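Local coordinates for protein beta-N-acetylhexosaminidase (Beutenbergia cavernae, PDB 5BU9) that probably hydrolyses terminal non-reducing N-acetyl-D-hexosamine residues from N-acetyl-beta-D-hexosaminides, as a member of glycosyl hydrolase family 3, at residues Asp113-Gly118 and Arg175-Glu180; Asn129-Met134 and Asn168-Gly173; Thr198-Val203 and Ala273-Ala278. One frame throughout, in Å; residues are numbered along the deposited sequence.

How the contacts relate
Contacts 1 and 2 are neighbours, their centres about 9 Å apart, and both use helix 160-176: contact 1 fastens its C-terminal end to helix 107-123, while contact 2 packs its C-terminal half, just before that end, against the chain that follows strand 128-129. Contact 3 lies across the barrel, its centre about 33 Å from that of contact 1 and 27 Å from that of contact 2. The chemistry follows the place. Contact 2, the buried one, has no hydrogen bond between its segments and rests on an aromatic ring. Contact 1, partly buried, combines close backbone packing with one hydroxyl bond. Contact 3 joins two irregular, partly exposed loops through a glutamine side-chain amide and a bridging water.

Contact 1: Asp113-Gly118 and Arg175-Glu180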
ATOM      1  N   ASP A 113      11.071  14.910  12.367  1.00 52.19           N
ATOM      2  CA  ASP A 113      11.546  14.895  10.987  1.00 54.15           C
ATOM      3  C   ASP A 113      10.449  14.378  10.048  1.00 47.10           C
ATOM      4  O   ASP A 113      10.315  14.857   8.924  1.00 51.06           O
ATOM      5  CB  ASP A 113      12.823  14.057  10.853  1.00 41.45           C
ATOM      6  CG  ASP A 113      14.033  14.696  11.571  1.00 49.01           C
ATOM      7  OD1 ASP A 113      14.006  15.910  11.892  1.00 58.31           O
ATOM      8  OD2 ASP A 113      15.018  13.971  11.804  1.00 63.15           O
ATOM      9  N   ALA A 114       9.632  13.437  10.509  1.00 41.15           N
ATOM     10  CA  ALA A 114       8.620  12.860   9.614  1.00 53.91           C
ATOM     11  C   ALA A 114       7.483  13.843   9.424  1.00 38.09           C
ATOM     12  O   ALA A 114       6.789  13.792   8.422  1.00 43.92           O
ATOM     13  CB  ALA A 114       8.088  11.562  10.139  1.00 40.18           C
ATOM     14  N   THR A 115       7.299  14.731  10.396  1.00 39.60           N
ATOM     15  CA  THR A 115       6.318  15.802  10.256  1.00 49.83           C
ATOM     16  C   THR A 115       6.736  16.713   9.096  1.00 47.93           C
ATOM     17  O   THR A 115       5.923  17.127   8.260  1.00 48.23           O
ATOM     18  CB  THR A 115       6.196  16.623  11.544  1.00 44.09           C
ATOM     19  OG1 THR A 115       5.857  15.754  12.626  1.00 52.05           O
ATOM     20  CG2 THR A 115       5.136  17.712  11.397  1.00 42.87           C
ATOM     21  N   THR A 116       8.021  17.025   9.056  1.00 49.70           N
ATOM     22  CA  THR A 116       8.582  17.820   7.983  1.00 43.30           C
ATOM     23  C   THR A 116       8.388  17.102   6.652  1.00 44.34           C
ATOM     24  O   THR A 116       7.888  17.703   5.704  1.00 50.69           O
ATOM     25  CB  THR A 116      10.061  18.090   8.227  1.00 45.71           C
ATOM     26  OG1 THR A 116      10.206  18.732   9.497  1.00 50.15           O
ATOM     27  CG2 THR A 116      10.653  18.968   7.128  1.00 42.72           C
ATOM     28  N   TRP A 117       8.760  15.819   6.588  1.00 39.12           N
ATOM     29  CA  TRP A 117       8.665  15.035   5.336  1.00 36.94           C
ATOM     30  C   TRP A 117       7.223  14.981   4.868  1.00 39.39           C
ATOM     31  O   TRP A 117       6.923  15.136   3.687  1.00 37.61           O
ATOM     32  CB  TRP A 117       9.202  13.614   5.530  1.00 35.88           C
ATOM     33  CG  TRP A 117      10.605  13.624   5.983  1.00 67.28           C
ATOM     34  CD1 TRP A 117      11.517  14.615   5.771  1.00 42.95           C
ATOM     35  CD2 TRP A 117      11.271  12.625   6.768  1.00 40.12           C
ATOM     36  NE1 TRP A 117      12.714  14.291   6.363  1.00 38.37           N
ATOM     37  CE2 TRP A 117      12.587  13.077   6.986  1.00 57.61           C
ATOM     38  CE3 TRP A 117      10.884  11.396   7.302  1.00 47.80           C
ATOM     39  CZ2 TRP A 117      13.524  12.329   7.703  1.00 37.86           C
ATOM     40  CZ3 TRP A 117      11.807  10.663   8.019  1.00 43.43           C
ATOM     41  CH2 TRP A 117      13.109  11.133   8.217  1.00 59.76           C
ATOM     42  N   GLY A 118       6.323  14.770   5.815  1.00 39.68           N
ATOM     43  CA  GLY A 118       4.902  14.782   5.516  1.00 47.55           C
ATOM     44  C   GLY A 118       4.376  16.088   4.948  1.00 38.03           C
ATOM     45  O   GLY A 118       3.543  16.058   4.037  1.00 38.40           O
ATOM     46  N   ARG A 175       0.851  11.778   9.922  1.00 40.57           N
ATOM     47  CA  ARG A 175      -0.528  12.166  10.223  1.00 39.73           C
ATOM     48  C   ARG A 175      -0.612  13.618  10.696  1.00 53.78           C
ATOM     49  O   ARG A 175      -1.555  14.306  10.341  1.00 43.12           O
ATOM     50  CB  ARG A 175      -1.147  11.260  11.294  1.00 54.10           C
ATOM     51  CG  ARG A 175      -1.319   9.819  10.863  1.00 81.81           C
ATOM     52  CD  ARG A 175      -2.224   8.967  11.793  1.00 44.82           C
ATOM     53  NE  ARG A 175      -2.101   7.579  11.347  1.00 61.29           N
ATOM     54  CZ  ARG A 175      -1.397   6.650  11.982  1.00 87.24           C
ATOM     55  NH1 ARG A 175      -0.803   6.944  13.133  1.00 49.41           N
ATOM     56  NH2 ARG A 175      -1.305   5.422  11.481  1.00 78.27           N
ATOM     57  N   ALA A 176       0.368  14.089  11.480  1.00 42.59           N
ATOM     58  CA  ALA A 176       0.320  15.469  12.000  1.00 48.71           C
ATOM     59  C   ALA A 176       0.401  16.475  10.858  1.00 43.95           C
ATOM     60  O   ALA A 176      -0.018  17.621  11.006  1.00 50.40           O
ATOM     61  CB  ALA A 176       1.445  15.731  13.023  1.00 45.66           C
ATOM     62  N   SER A 177       0.935  16.043   9.718  1.00 46.94           N
ATOM     63  CA  SER A 177       0.977  16.897   8.535  1.00 42.52           C
ATOM     64  C   SER A 177      -0.113  16.568   7.494  1.00 46.88           C
ATOM     65  O   SER A 177      -0.056  17.065   6.379  1.00 47.75           O
ATOM     66  CB  SER A 177       2.359  16.816   7.891  1.00 41.33           C
ATOM     67  OG  SER A 177       3.304  17.510   8.696  1.00 49.11           O
ATOM     68  N   GLY A 178      -1.104  15.754   7.864  1.00 42.90           N
ATOM     69  CA  GLY A 178      -2.219  15.445   6.981  1.00 41.90           C
ATOM     70  C   GLY A 178      -2.013  14.303   5.998  1.00 39.73           C
ATOM     71  O   GLY A 178      -2.765  14.156   5.036  1.00 50.25           O
ATOM     72  N   VAL A 179      -0.997  13.477   6.241  1.00 40.22           N
ATOM     73  CA  VAL A 179      -0.702  12.345   5.357  1.00 36.95           C
ATOM     74  C   VAL A 179      -0.885  11.046   6.095  1.00 45.59           C
ATOM     75  O   VAL A 179      -0.147  10.772   7.044  1.00 41.97           O
ATOM     76  CB  VAL A 179       0.735  12.395   4.798  1.00 39.65           C
ATOM     77  CG1 VAL A 179       0.893  11.298   3.767  1.00 38.26           C
ATOM     78  CG2 VAL A 179       1.033  13.744   4.217  1.00 37.43           C
ATOM     79  N   GLU A 180      -1.843  10.229   5.657  1.00 40.61           N
ATOM     80  CA  GLU A 180      -2.041   8.927   6.278  1.00 34.66           C
ATOM     81  C   GLU A 180      -0.950   7.981   5.834  1.00 49.44           C
ATOM     82  O   GLU A 180      -0.322   8.205   4.799  1.00 34.76           O
ATOM     83  CB  GLU A 180      -3.421   8.345   5.944  1.00 34.17           C
ATOM     84  CG  GLU A 180      -4.513   8.756   6.963  1.00 47.65           C
ATOM     85  CD  GLU A 180      -4.311   8.147   8.367  1.00 57.46           C
ATOM     86  OE1 GLU A 180      -5.154   8.436   9.258  1.00 63.88           O
ATOM     87  OE2 GLU A 180      -3.325   7.382   8.579  1.00 44.85           O
TER
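A Schellman motif ends helix 160-176, and the turn it makes presses Ser177 and Val179 against Thr115 and Gly118 of helix 107-123. Gly178, at a positive phi of 86°, is the C-prime residue of this motif: Val179 N reaches back to Met174 O, and Gly178 N bonds to Arg175 O at 2.9 Å. Ser177, one residue earlier, carries most of the contact. Its OG donates to Thr115 O at 2.7 Å, with the hydroxyl tilted 22° from the carbonyl plane. The methyl of Thr115 lies alongside the same hydroxyl, CG2 to Ser177 OG being 3.3 Å. That methyl is available because Thr115 holds CG2 anti to its backbone N, while OG1 turns back along its own helix to bond Gln111 O. Gly118 supplies the closest backbone approach, its CA 5.4 Å from Ser177 CA. Ser177 CB packs on Gly118 C at 3.6 Å, and a side chain at Gly118 would start toward Ser177 and crowd its CB. Val179 CG2 meets Gly118 O at 3.4 Å. Across the turn, Arg175 NE, on the helix side, forms a salt bridge to Glu180 OE2 at 3.0 Å, on the strand side, meeting the carboxylate on its syn side. The turn that ends helix 160-176 is thus joined to helix 107-123 by one hydroxyl donated to a main-chain carbonyl and by close approach at a glycine; the bond rests on backbone position, not on the identity of the Thr115 side chain.

Contact 2: Asn129-Met134 and Asn168-Gly173; sequences NLAPVM and NAFSAG
Phe170 reaches from helix 160-176 to Asn129, Ala131 and Pro132, and its apolar contacts dominate. Its CG stands anti to the backbone N (chi1 175°), and the ring beyond it lies against the loop. Ring atom CD1 meets Pro132 CB at 3.7 Å, on a proline preceded by a cis peptide bond, and the two side chains slide past each other in opposite directions. CE1 touches Ala131 CB at 3.9 Å.

Polar groups also take part, though no hydrogen bond crosses between the segments. Asn129 ND2 comes to the ring edge, near its plane, 3.5 Å from Phe170 CZ, with amide and ring planes 42° apart; its OD1 accepts from Gln80 N. Ser171 OG lies beside the proline, 3.3 Å from Pro132 CD, and is hydrogen-bonded to Thr181 OG1. At the far end, CE of Met134, a selenomethionine in this crystal, lies 3.8 Å from Asn168 OD1. An alanine at Phe170 would probably open a gap beside Pro132 and Ala131, leaving the ND2 of Asn129 without the ring edge it packs against.

The loop is held from behind by backbone bonds to strand 180-186, made by Ala131 with Val182 and by Pro132 with Lys184. Phe170 also touches Trp117 of helix 107-123, so its ring lies between that helix and the loop that leaves strand 128-129.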
ATOM      1  N   ASN A 129       0.891   7.927   2.271  1.00 29.16           N
ATOM      2  CA  ASN A 129       2.250   7.391   2.109  1.00 30.78           C
ATOM      3  C   ASN A 129       2.222   5.864   2.244  1.00 36.71           C
ATOM      4  O   ASN A 129       1.722   5.336   3.239  1.00 33.28           O
ATOM      5  CB  ASN A 129       3.200   8.014   3.146  1.00 35.56           C
ATOM      6  CG  ASN A 129       4.681   7.845   2.788  1.00 34.14           C
ATOM      7  OD1 ASN A 129       5.021   7.248   1.777  1.00 31.81           O
ATOM      8  ND2 ASN A 129       5.575   8.395   3.635  1.00 29.99           N
ATOM      9  N   LEU A 130       2.749   5.153   1.250  1.00 28.42           N
ATOM     10  CA  LEU A 130       2.906   3.700   1.385  1.00 33.53           C
ATOM     11  C   LEU A 130       4.184   3.423   2.196  1.00 42.06           C
ATOM     12  O   LEU A 130       5.238   3.017   1.669  1.00 37.08           O
ATOM     13  CB  LEU A 130       2.926   3.003   0.004  1.00 25.46           C
ATOM     14  CG  LEU A 130       1.777   3.345  -0.953  1.00 32.59           C
ATOM     15  CD1 LEU A 130       1.780   2.384  -2.138  1.00 24.87           C
ATOM     16  CD2 LEU A 130       0.413   3.310  -0.259  1.00 26.79           C
ATOM     17  N   ALA A 131       4.057   3.646   3.500  1.00 29.00           N
ATOM     18  CA  ALA A 131       5.151   3.558   4.472  1.00 32.55           C
ATOM     19  C   ALA A 131       4.451   3.857   5.797  1.00 46.44           C
ATOM     20  O   ALA A 131       3.395   4.448   5.771  1.00 31.75           O
ATOM     21  CB  ALA A 131       6.275   4.587   4.155  1.00 34.82           C
ATOM     22  N   PRO A 132       5.025   3.483   6.955  1.00 28.85           N
ATOM     23  CA  PRO A 132       6.346   2.895   7.167  1.00 43.87           C
ATOM     24  C   PRO A 132       6.376   1.381   6.982  1.00 43.84           C
ATOM     25  O   PRO A 132       5.377   0.701   7.181  1.00 30.98           O
ATOM     26  CB  PRO A 132       6.641   3.257   8.621  1.00 46.24           C
ATOM     27  CG  PRO A 132       5.244   3.184   9.284  1.00 36.23           C
ATOM     28  CD  PRO A 132       4.291   3.673   8.229  1.00 34.32           C
ATOM     29  N   VAL A 133       7.544   0.874   6.617  1.00 30.41           N
ATOM     30  CA  VAL A 133       7.863  -0.553   6.677  1.00 29.02           C
ATOM     31  C   VAL A 133       7.913  -1.046   8.119  1.00 34.60           C
ATOM     32  O   VAL A 133       8.735  -0.600   8.908  1.00 38.10           O
ATOM     33  CB  VAL A 133       9.202  -0.829   5.979  1.00 35.07           C
ATOM     34  CG1 VAL A 133       9.684  -2.212   6.273  1.00 27.10           C
ATOM     35  CG2 VAL A 133       9.075  -0.615   4.485  1.00 27.07           C
HETATM   36  N   MSE A 134       7.047  -1.982   8.472  1.00 29.21           N
HETATM   37  CA  MSE A 134       7.107  -2.558   9.809  1.00 32.19           C
HETATM   38  C   MSE A 134       7.540  -4.017   9.771  1.00 52.90           C
HETATM   39  O   MSE A 134       7.349  -4.755  10.738  1.00 37.95           O
HETATM   40  CB  MSE A 134       5.763  -2.409  10.509  1.00 29.65           C
HETATM   41  CG  MSE A 134       5.362  -0.952  10.631  1.00 40.22           C
HETATM   42 SE   MSE A 134       3.988  -0.647  11.967  0.72 44.78          SE
HETATM   43  CE  MSE A 134       5.138  -0.680  13.552  1.00 40.73           C
ATOM     44  N   ASN A 168       5.950   3.872  14.316  1.00 39.34           N
ATOM     45  CA  ASN A 168       4.782   4.570  14.863  1.00 40.02           C
ATOM     46  C   ASN A 168       5.068   6.065  15.018  1.00 47.85           C
ATOM     47  O   ASN A 168       4.160   6.893  14.915  1.00 48.19           O
ATOM     48  CB  ASN A 168       4.351   3.979  16.211  1.00 50.65           C
ATOM     49  CG  ASN A 168       3.659   2.651  16.062  1.00 62.90           C
ATOM     50  OD1 ASN A 168       3.267   2.269  14.955  1.00 51.99           O
ATOM     51  ND2 ASN A 168       3.504   1.932  17.175  1.00 43.34           N
ATOM     52  N   ALA A 169       6.334   6.390  15.269  1.00 42.21           N
ATOM     53  CA  ALA A 169       6.764   7.768  15.377  1.00 43.11           C
ATOM     54  C   ALA A 169       6.628   8.388  13.993  1.00 46.68           C
ATOM     55  O   ALA A 169       6.073   9.471  13.842  1.00 42.42           O
ATOM     56  CB  ALA A 169       8.172   7.843  15.866  1.00 44.11           C
ATOM     57  N   PHE A 170       7.097   7.655  12.982  1.00 40.58           N
ATOM     58  CA  PHE A 170       7.060   8.110  11.584  1.00 59.44           C
ATOM     59  C   PHE A 170       5.605   8.362  11.183  1.00 39.91           C
ATOM     60  O   PHE A 170       5.282   9.412  10.658  1.00 38.89           O
ATOM     61  CB  PHE A 170       7.766   7.064  10.687  1.00 38.07           C
ATOM     62  CG  PHE A 170       7.711   7.328   9.186  1.00 47.64           C
ATOM     63  CD1 PHE A 170       6.599   6.960   8.430  1.00 35.45           C
ATOM     64  CD2 PHE A 170       8.822   7.825   8.516  1.00 38.70           C
ATOM     65  CE1 PHE A 170       6.571   7.141   7.060  1.00 36.58           C
ATOM     66  CE2 PHE A 170       8.799   8.000   7.144  1.00 35.55           C
ATOM     67  CZ  PHE A 170       7.662   7.660   6.409  1.00 34.29           C
ATOM     68  N   SER A 171       4.735   7.407  11.482  1.00 39.31           N
ATOM     69  CA  SER A 171       3.315   7.523  11.172  1.00 50.27           C
ATOM     70  C   SER A 171       2.725   8.759  11.845  1.00 46.56           C
ATOM     71  O   SER A 171       2.003   9.535  11.215  1.00 44.30           O
ATOM     72  CB  SER A 171       2.546   6.253  11.619  1.00 37.25           C
ATOM     73  OG  SER A 171       2.847   5.132  10.811  1.00 41.92           O
ATOM     74  N   ALA A 172       3.044   8.943  13.124  1.00 46.03           N
ATOM     75  CA  ALA A 172       2.503  10.072  13.889  1.00 42.22           C
ATOM     76  C   ALA A 172       2.844  11.440  13.267  1.00 43.96           C
ATOM     77  O   ALA A 172       1.978  12.318  13.187  1.00 54.73           O
ATOM     78  CB  ALA A 172       2.979  10.004  15.320  1.00 43.79           C
ATOM     79  N   GLY A 173       4.087  11.625  12.819  1.00 49.34           N
ATOM     80  CA  GLY A 173       4.486  12.881  12.199  1.00 50.68           C
ATOM     81  C   GLY A 173       3.825  13.083  10.842  1.00 41.47           C
ATOM     82  O   GLY A 173       3.456  14.183  10.442  1.00 54.12           O
TER

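Contact 3: Thr198-Val203 and Ala273-Ala278; sequences TTAGVV and AEQVQA
Thr198-Val203 and Ala273-Ala278 run close as two irregular chains, with the CA atoms of Ala200 and Gln275 only 3.9 Å apart and those of Thr198 and Glu274 at 4.9 Å. Gln275 does most of the binding. Its CG is anti to the backbone N, and a bend at chi2 (86°) turns the CD end so that the amide meets the main chain of Val202. Gln275 OE1 accepts from Val202 N at 2.8 Å on a lone pair in the carbonyl plane, and the bond is nearly straight, with an N-H...O angle of 165°. NE2 of the same amide donates to Val202 O at 3.2 Å, so that one side chain grips both polar backbone atoms of one residue. NE2 has a second partner in Thr232 O. Gly201 N lies near OE1 but at a poor angle; it donates instead to a water at 2.8 Å, and that water donates in turn to Gln275 O, bridging the two backbones. Glu274 packs by its carbon chain: CB sits 3.4 Å from Thr198 C, and CG lies 3.6 Å from Thr198 O. Ala200 adds its CB, which rests near Glu274 O.

The two segments belong to the loops that follow strands 180-186 and 264-267, and Thr232 belongs to the one after strand 227-230, which stands between them. Gln275 therefore clamps three successive loops at the C-terminal ends of the strands, the end of a TIM barrel where active sites are formed.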
ATOM      1  N   THR A 198      10.641  -9.991  -8.800  1.00 27.21           N
ATOM      2  CA  THR A 198      11.350 -10.604  -9.920  1.00 27.31           C
ATOM      3  C   THR A 198      11.351 -12.132  -9.930  1.00 33.19           C
ATOM      4  O   THR A 198      11.815 -12.739 -10.890  1.00 37.86           O
ATOM      5  CB  THR A 198      12.852 -10.174  -9.900  1.00 37.39           C
ATOM      6  OG1 THR A 198      13.384 -10.518  -8.618  1.00 38.28           O
ATOM      7  CG2 THR A 198      13.007  -8.678 -10.078  1.00 33.57           C
ATOM      8  N   THR A 199      10.924 -12.750  -8.835  1.00 29.98           N
ATOM      9  CA  THR A 199      10.974 -14.210  -8.686  1.00 31.42           C
ATOM     10  C   THR A 199       9.561 -14.700  -8.351  1.00 36.38           C
ATOM     11  O   THR A 199       8.817 -13.980  -7.713  1.00 33.81           O
ATOM     12  CB  THR A 199      11.982 -14.615  -7.551  1.00 31.70           C
ATOM     13  OG1 THR A 199      13.270 -14.083  -7.855  1.00 43.42           O
ATOM     14  CG2 THR A 199      12.129 -16.130  -7.436  1.00 26.90           C
ATOM     15  N   ALA A 200       9.170 -15.897  -8.781  1.00 29.83           N
ATOM     16  CA  ALA A 200       7.863 -16.438  -8.377  1.00 30.46           C
ATOM     17  C   ALA A 200       8.092 -17.658  -7.497  1.00 31.94           C
ATOM     18  O   ALA A 200       9.215 -18.156  -7.412  1.00 27.28           O
ATOM     19  CB  ALA A 200       6.997 -16.796  -9.590  1.00 22.13           C
ATOM     20  N   GLY A 201       7.048 -18.127  -6.825  1.00 27.52           N
ATOM     21  CA  GLY A 201       7.212 -19.237  -5.898  1.00 23.61           C
ATOM     22  C   GLY A 201       8.009 -18.829  -4.669  1.00 30.21           C
ATOM     23  O   GLY A 201       8.687 -19.656  -4.056  1.00 36.32           O
ATOM     24  N   VAL A 202       7.965 -17.545  -4.319  1.00 27.93           N
ATOM     25  CA  VAL A 202       8.648 -17.083  -3.117  1.00 22.48           C
ATOM     26  C   VAL A 202       7.917 -17.549  -1.885  1.00 34.43           C
ATOM     27  O   VAL A 202       6.738 -17.243  -1.673  1.00 27.74           O
ATOM     28  CB  VAL A 202       8.789 -15.582  -3.071  1.00 30.23           C
ATOM     29  CG1 VAL A 202       9.409 -15.209  -1.730  1.00 24.05           C
ATOM     30  CG2 VAL A 202       9.647 -15.099  -4.199  1.00 28.83           C
ATOM     31  N   VAL A 203       8.627 -18.325  -1.088  1.00 29.28           N
ATOM     32  CA  VAL A 203       8.071 -18.950   0.105  1.00 24.03           C
ATOM     33  C   VAL A 203       8.891 -18.484   1.294  1.00 35.42           C
ATOM     34  O   VAL A 203      10.124 -18.600   1.283  1.00 30.04           O
ATOM     35  CB  VAL A 203       8.085 -20.498   0.036  1.00 25.72           C
ATOM     36  CG1 VAL A 203       7.693 -21.090   1.441  1.00 26.62           C
ATOM     37  CG2 VAL A 203       7.147 -20.983  -1.025  1.00 25.32           C
ATOM     38  N   ALA A 273       4.651  -7.618 -10.633  1.00 31.47           N
ATOM     39  CA  ALA A 273       5.397  -8.480  -9.715  1.00 33.00           C
ATOM     40  C   ALA A 273       5.357  -9.951 -10.161  1.00 25.10           C
ATOM     41  O   ALA A 273       4.260 -10.547 -10.320  1.00 27.89           O
ATOM     42  CB  ALA A 273       4.839  -8.334  -8.299  1.00 24.84           C
ATOM     43  N   GLU A 274       6.541 -10.519 -10.352  1.00 25.55           N
ATOM     44  CA  GLU A 274       6.678 -11.837 -10.934  1.00 25.61           C
ATOM     45  C   GLU A 274       5.927 -12.873 -10.108  1.00 34.00           C
ATOM     46  O   GLU A 274       5.386 -13.806 -10.657  1.00 25.40           O
ATOM     47  CB  GLU A 274       8.149 -12.239 -11.050  1.00 31.42           C
ATOM     48  CG  GLU A 274       8.389 -13.533 -11.819  1.00 29.91           C
ATOM     49  CD  GLU A 274       7.951 -13.451 -13.300  1.00 42.49           C
ATOM     50  OE1 GLU A 274       7.659 -12.327 -13.816  1.00 50.94           O
ATOM     51  OE2 GLU A 274       7.900 -14.523 -13.943  1.00 46.50           O
ATOM     52  N   GLN A 275       5.864 -12.665  -8.792  1.00 28.59           N
ATOM     53  CA  GLN A 275       5.274 -13.624  -7.884  1.00 24.14           C
ATOM     54  C   GLN A 275       3.801 -13.913  -8.231  1.00 32.10           C
ATOM     55  O   GLN A 275       3.311 -15.002  -7.956  1.00 28.84           O
ATOM     56  CB  GLN A 275       5.379 -13.117  -6.452  1.00 24.04           C
ATOM     57  CG  GLN A 275       4.547 -13.939  -5.443  1.00 23.73           C
ATOM     58  CD  GLN A 275       5.314 -15.151  -4.923  1.00 32.01           C
ATOM     59  OE1 GLN A 275       6.348 -15.539  -5.501  1.00 28.32           O
ATOM     60  NE2 GLN A 275       4.835 -15.741  -3.814  1.00 23.84           N
ATOM     61  N   VAL A 276       3.096 -12.957  -8.854  1.00 23.72           N
ATOM     62  CA  VAL A 276       1.684 -13.228  -9.173  1.00 27.74           C
ATOM     63  C   VAL A 276       1.337 -13.251 -10.655  1.00 34.78           C
ATOM     64  O   VAL A 276       0.159 -13.251 -11.006  1.00 32.16           O
ATOM     65  CB  VAL A 276       0.758 -12.228  -8.443  1.00 26.85           C
ATOM     66  CG1 VAL A 276       0.865 -12.443  -6.968  1.00 23.14           C
ATOM     67  CG2 VAL A 276       1.066 -10.747  -8.831  1.00 23.45           C
ATOM     68  N   GLN A 277       2.344 -13.304 -11.526  1.00 25.18           N
ATOM     69  CA  GLN A 277       2.078 -13.298 -12.969  1.00 27.76           C
ATOM     70  C   GLN A 277       1.415 -14.602 -13.438  1.00 29.54           C
ATOM     71  O   GLN A 277       0.821 -14.596 -14.496  1.00 29.18           O
ATOM     72  CB  GLN A 277       3.363 -13.067 -13.776  1.00 31.16           C
ATOM     73  CG  GLN A 277       3.938 -11.680 -13.632  1.00 29.19           C
ATOM     74  CD  GLN A 277       2.943 -10.570 -13.964  1.00 36.80           C
ATOM     75  OE1 GLN A 277       2.482  -9.812 -13.069  1.00 43.63           O
ATOM     76  NE2 GLN A 277       2.614 -10.459 -15.240  1.00 31.47           N
ATOM     77  N   ALA A 278       1.526 -15.703 -12.672  1.00 25.36           N
ATOM     78  CA  ALA A 278       0.837 -16.982 -13.010  1.00 27.95           C
ATOM     79  C   ALA A 278      -0.685 -16.836 -13.104  1.00 32.76           C
ATOM     80  O   ALA A 278      -1.338 -17.601 -13.793  1.00 40.75           O
ATOM     81  CB  ALA A 278       1.180 -18.072 -11.984  1.00 24.48           C
TER
HETATM   82  O   HOH W   1       4.323 -17.600  -7.443  1.00 23.63           O